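PDB 4EWG: beta-ketoacyl synthase from Burkholderia phymatum, which probably acts as a 3-oxoacyl-[acyl-carrier-protein] synthase, extending acyl chains by condensation with a malonyl unit carried on acyl carrier protein. Local coordinates for residues 60-63 with 64-68; 88-92 with 93-97; 337-341 with 342-346. All coordinates share one frame; numbering follows the deposited sequence.

Three local contacts follow one another along the chain. Contacts 1 and 2 fall within the N-terminal ketoacyl-synthase domain, contact 3 within the C-terminal one. Contacts 1 and 2 lie on the same side of the chain's centre, about 18 Å apart between centres, and share helix 76-92: W66 of contact 1 packs against its flank, and contact 2 forms its C-terminal cap. Contact 3 opens helix 344-358 close to the centre of the chain, its own centre about 23 Å from that of contact 1 and about 24 Å from that of contact 2. The first two thus lie along and at the end of helix 76-92, the third in the buried interior.

Contact 1. Residues 60-63 with 64-68; sequences FAQP and ADWPR
P63 lies on the indole of W66 three residues further on, its pyrrolidine ring spread over one face. CD sits 3.5 Å from the centroid of the six-membered ring of W66, only 12° off the ring normal, a close CH-pi contact. CG lies over the fusion bond of the two indole rings, 3.5 Å from CE2 of W66, while CB leans toward the pyrrole part. W66 turns back over the proline because its CG stands beside the backbone N (chi1 -73°). Here the packing is tight: W66 is buried, its NE1 is hydrogen-bonded to E86, F154 meets it edge-to-face, and V82 and R83 of helix 76-92 also touch its side chain.

The other parts of the contact are looser and face solvent. Q62 only grazes the indole, CB lying obliquely 4.3 Å from CE3 of W66. A64 sits exposed at the second position of the turn. D65, also exposed, folds its carboxylate back over the turn with chi1 at 72°, which sets OD1 3.5 Å from CB of P63. Backbone closure is weak as well: N of W66 donates to O of P63 at 3.4 Å, a long though nearly straight bond.

P67 follows in the N-cap position of helix 68-71. This is a type I beta turn from P63 to W66, with proline at its first position and tryptophan at its last joined by a CH-pi contact, in the loop that leads into that short helix.

Contact 2. Residues 88-92 with 93-97; sequences ALADA and GFAGD
A92 and F94 meet at the aromatic ring: O of A92 stands 4.0 Å above one face of the F94 ring, displaced toward its rim, while the carboxylate OD2 of D97 lies in plane at an edge. That carbonyl oxygen is also held by a hydrogen bond from R253. The methyl CB of A92 touches CD2 of F94 at 3.8 Å; CG of F94 beside the backbone N (chi1 -68°) brings the ring alongside A92. CD2 of L89 lies oblique to the ring and touches CB of F94 at 3.9 Å, the two longer side chains crossing at about a right angle.

The backbone closes the helix in a Schellman motif. N of F94 donates to O of L89 at 3.0 Å, and N of G93 donates to O of A90 at 2.9 Å. G93 makes the reversal with positive phi (91°), where a side chain would jam against O of A92. The L89-F94 contact is the apolar pair that commonly accompanies this motif. On the exposed side, the methyls of A90 and A95 touch loosely. A type II turn from F94 to D97 carries the chain onward.

L89 and F94 reach strand 189-196, while A92 and F94 touch strand 238-246. The F94 side chain is also about 5 Å from that of H249, a calcium ligand although no calcium is bound here. The cap thus seats the C-terminal end of helix 76-92 against the central sheet.

Contact 3. Residues 337-341 with 342-346; sequences VGHTL and GACGA
T340 pairs with A343, and L341 with C344, through two backbone bonds that turn the chain into helix 344-358. N of A343 donates to O of T340 at 3.1 Å, bent to 141°, and N of C344 donates to O of L341 at 2.9 Å, straighter at 164°. G342, between them, donates its N to E196.

The side-chain bond comes from L341 N, which donates to ND1 of H339 at 3.0 Å from a position tilted out of the imidazole plane. It helps hold the ring's rotation, together with CD2 of L341, which covers one face 3.6 Å above the ring centre.

Close non-bonded contacts complete the turn. T340 OG1, set between its backbone N and carbonyl carbon, lies close to CA of C344 at 3.1 Å and also meets CB of that residue. The sulfur of C344 approaches H339 with SG 3.9 Å from CE1, an oblique sulfur-aromatic contact.

H305 meets the imidazole of H339 edge-to-face, and C168 and K334 touch its side chain. Together with the GHT sequence of 338-340, this clustering is consistent with the Cys-His-His active site of the beta-ketoacyl-ACP synthases, one histidine of which is set by the buried turn before helix 344-358.

Contact 1. Residues 60-63 with 64-68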
# COMPACT_ATOMS: atom_id res chain seq x y z
N PHE A 60 24.14 -11.52 3.61
CA PHE A 60 23.60 -10.43 4.36
C PHE A 60 23.64 -10.88 5.80
O PHE A 60 23.21 -11.98 6.10
CB PHE A 60 22.15 -10.13 3.93
CG PHE A 60 21.46 -9.11 4.79
CD1 PHE A 60 20.77 -9.49 5.93
CD2 PHE A 60 21.51 -7.77 4.45
CE1 PHE A 60 20.18 -8.55 6.74
CE2 PHE A 60 20.88 -6.83 5.23
CZ PHE A 60 20.22 -7.20 6.38
N ALA A 61 24.15 -10.05 6.66
CA ALA A 61 24.00 -10.26 8.09
C ALA A 61 23.60 -8.93 8.70
O ALA A 61 24.12 -7.87 8.32
CB ALA A 61 25.27 -10.80 8.74
N GLN A 62 22.64 -9.00 9.63
CA GLN A 62 22.23 -7.84 10.41
C GLN A 62 23.42 -7.18 10.99
O GLN A 62 24.30 -7.88 11.47
CB GLN A 62 21.39 -8.24 11.60
CG GLN A 62 20.10 -8.86 11.24
CD GLN A 62 19.60 -9.70 12.36
OE1 GLN A 62 19.24 -10.90 12.18
NE2 GLN A 62 19.60 -9.11 13.58
N PRO A 63 23.44 -5.85 11.00
CA PRO A 63 24.43 -5.16 11.80
C PRO A 63 24.36 -5.61 13.23
O PRO A 63 23.28 -5.87 13.75
CB PRO A 63 24.03 -3.69 11.65
CG PRO A 63 23.42 -3.65 10.29
CD PRO A 63 22.68 -4.94 10.14
N ALA A 64 25.53 -5.73 13.85
CA ALA A 64 25.66 -6.22 15.22
C ALA A 64 24.94 -5.33 16.26
O ALA A 64 24.41 -5.82 17.25
CB ALA A 64 27.14 -6.35 15.57
N ASP A 65 24.92 -4.03 16.02
CA ASP A 65 24.37 -3.09 16.97
C ASP A 65 22.84 -2.88 16.85
O ASP A 65 22.29 -1.99 17.49
CB ASP A 65 25.12 -1.76 16.82
CG ASP A 65 24.74 -1.02 15.54
OD1 ASP A 65 24.39 -1.67 14.52
OD2 ASP A 65 24.77 0.23 15.57
N TRP A 66 22.14 -3.67 16.01
CA TRP A 66 20.67 -3.61 15.98
C TRP A 66 20.18 -4.30 17.19
O TRP A 66 20.48 -5.46 17.41
CB TRP A 66 20.08 -4.26 14.74
CG TRP A 66 20.28 -3.44 13.50
CD1 TRP A 66 21.06 -2.29 13.36
CD2 TRP A 66 19.76 -3.72 12.17
NE1 TRP A 66 21.03 -1.84 12.08
CE2 TRP A 66 20.26 -2.66 11.31
CE3 TRP A 66 18.95 -4.71 11.61
CZ2 TRP A 66 19.95 -2.59 9.98
CZ3 TRP A 66 18.64 -4.62 10.24
CH2 TRP A 66 19.14 -3.57 9.46
N PRO A 67 19.39 -3.60 17.99
CA PRO A 67 18.89 -4.22 19.21
C PRO A 67 17.73 -5.18 18.96
O PRO A 67 16.77 -4.86 18.25
CB PRO A 67 18.41 -3.01 20.04
CG PRO A 67 18.01 -2.00 19.02
CD PRO A 67 18.95 -2.19 17.86
N ARG A 68 17.82 -6.34 19.62
CA ARG A 68 16.80 -7.38 19.59
C ARG A 68 15.37 -6.85 19.68
O ARG A 68 14.48 -7.28 18.93
CB ARG A 68 17.08 -8.34 20.77
CG ARG A 68 16.12 -9.53 20.88
CD ARG A 68 16.65 -10.63 21.82
NE ARG A 68 16.20 -11.93 21.32
CZ ARG A 68 15.03 -12.49 21.60
NH1 ARG A 68 14.18 -11.89 22.41
NH2 ARG A 68 14.70 -13.65 21.07

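Contact 2. Residues 88-92 with 93-97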
# COMPACT_ATOMS: atom_id res chain seq x y z
N ALA A 88 21.03 5.21 3.73
CA ALA A 88 20.58 6.45 3.08
C ALA A 88 20.53 7.59 4.07
O ALA A 88 20.89 8.71 3.74
CB ALA A 88 19.22 6.26 2.46
N LEU A 89 20.04 7.32 5.27
CA LEU A 89 20.07 8.31 6.33
C LEU A 89 21.49 8.76 6.69
O LEU A 89 21.73 9.95 6.87
CB LEU A 89 19.40 7.76 7.57
CG LEU A 89 17.90 7.77 7.53
CD1 LEU A 89 17.46 6.94 8.73
CD2 LEU A 89 17.39 9.20 7.59
N ALA A 90 22.43 7.84 6.78
CA ALA A 90 23.83 8.25 7.10
C ALA A 90 24.28 9.16 6.00
O ALA A 90 24.84 10.24 6.25
CB ALA A 90 24.77 7.05 7.22
N ASP A 91 24.04 8.72 4.77
CA ASP A 91 24.53 9.43 3.61
C ASP A 91 23.90 10.82 3.61
O ASP A 91 24.56 11.77 3.20
CB ASP A 91 24.22 8.64 2.32
CG ASP A 91 24.50 9.44 1.05
OD1 ASP A 91 25.70 9.81 0.80
OD2 ASP A 91 23.54 9.69 0.30
N ALA A 92 22.66 10.95 4.09
CA ALA A 92 21.97 12.26 4.13
C ALA A 92 22.41 13.15 5.31
O ALA A 92 22.00 14.30 5.42
CB ALA A 92 20.47 12.07 4.13
N GLY A 93 23.24 12.61 6.19
CA GLY A 93 23.77 13.37 7.33
C GLY A 93 22.91 13.27 8.58
O GLY A 93 23.10 14.04 9.51
N PHE A 94 21.97 12.34 8.61
CA PHE A 94 21.04 12.23 9.74
C PHE A 94 21.39 11.14 10.77
O PHE A 94 20.67 10.97 11.73
CB PHE A 94 19.61 12.01 9.23
CG PHE A 94 19.04 13.19 8.53
CD1 PHE A 94 18.94 14.41 9.16
CD2 PHE A 94 18.56 13.08 7.24
CE1 PHE A 94 18.40 15.50 8.51
CE2 PHE A 94 18.01 14.18 6.60
CZ PHE A 94 17.95 15.39 7.23
N ALA A 95 22.49 10.41 10.58
CA ALA A 95 22.95 9.45 11.62
C ALA A 95 23.00 10.17 12.97
O ALA A 95 23.48 11.29 13.06
CB ALA A 95 24.32 8.88 11.27
N GLY A 96 22.50 9.52 14.02
CA GLY A 96 22.54 10.10 15.40
C GLY A 96 21.75 11.39 15.59
O GLY A 96 21.79 12.00 16.67
N ASP A 97 21.02 11.81 14.54
CA ASP A 97 20.22 13.04 14.58
C ASP A 97 18.77 12.66 14.85
O ASP A 97 18.08 12.16 13.96
CB ASP A 97 20.33 13.80 13.24
CG ASP A 97 19.53 15.10 13.21
OD1 ASP A 97 18.66 15.33 14.05
OD2 ASP A 97 19.76 15.93 12.34

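Contact 3. Residues 337-341 with 342-346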
# COMPACT_ATOMS: atom_id res chain seq x y z
N VAL A 337 21.41 -7.20 -12.25
CA VAL A 337 20.88 -7.66 -10.96
C VAL A 337 19.56 -8.42 -11.08
O VAL A 337 18.97 -8.80 -10.06
CB VAL A 337 20.71 -6.48 -9.95
CG1 VAL A 337 22.06 -5.85 -9.71
CG2 VAL A 337 19.71 -5.45 -10.45
N GLY A 338 19.10 -8.65 -12.31
CA GLY A 338 17.81 -9.28 -12.50
C GLY A 338 16.66 -8.33 -12.19
O GLY A 338 16.86 -7.10 -12.04
N HIS A 339 15.45 -8.89 -12.09
CA HIS A 339 14.26 -8.15 -11.71
C HIS A 339 14.13 -8.24 -10.22
O HIS A 339 13.74 -9.28 -9.69
CB HIS A 339 13.04 -8.74 -12.40
CG HIS A 339 11.81 -7.94 -12.22
ND1 HIS A 339 11.69 -7.03 -11.25
CD2 HIS A 339 10.60 -7.94 -12.92
CE1 HIS A 339 10.46 -6.48 -11.33
NE2 HIS A 339 9.81 -7.04 -12.35
N THR A 340 14.47 -7.15 -9.53
CA THR A 340 14.56 -7.16 -8.07
C THR A 340 13.18 -6.85 -7.43
O THR A 340 13.11 -6.55 -6.23
CB THR A 340 15.63 -6.16 -7.58
OG1 THR A 340 15.32 -4.85 -8.09
CG2 THR A 340 17.05 -6.58 -8.03
N LEU A 341 12.13 -6.91 -8.24
CA LEU A 341 10.73 -6.87 -7.81
C LEU A 341 10.39 -5.61 -7.00
O LEU A 341 10.52 -4.49 -7.51
CB LEU A 341 10.39 -8.17 -7.06
CG LEU A 341 10.57 -9.44 -7.90
CD1 LEU A 341 10.14 -10.64 -7.07
CD2 LEU A 341 9.87 -9.43 -9.24
N GLY A 342 9.99 -5.79 -5.73
CA GLY A 342 9.69 -4.65 -4.84
C GLY A 342 10.76 -3.58 -4.82
O GLY A 342 10.45 -2.42 -4.82
N ALA A 343 12.03 -4.00 -4.84
CA ALA A 343 13.16 -3.07 -4.81
C ALA A 343 13.40 -2.32 -6.12
O ALA A 343 14.07 -1.29 -6.10
CB ALA A 343 14.44 -3.82 -4.40
N CYS A 344 12.88 -2.82 -7.24
CA CYS A 344 13.40 -2.40 -8.56
C CYS A 344 13.29 -0.91 -8.87
O CYS A 344 14.25 -0.30 -9.35
CB CYS A 344 12.84 -3.23 -9.73
SG CYS A 344 11.16 -2.86 -10.20
N GLY A 345 12.17 -0.30 -8.53
CA GLY A 345 12.00 1.14 -8.81
C GLY A 345 12.94 2.03 -8.00
O GLY A 345 13.40 3.06 -8.51
N ALA A 346 13.25 1.62 -6.76
CA ALA A 346 14.13 2.38 -5.89
C ALA A 346 15.58 2.16 -6.25
O ALA A 346 16.34 3.12 -6.38
CB ALA A 346 13.88 2.03 -4.42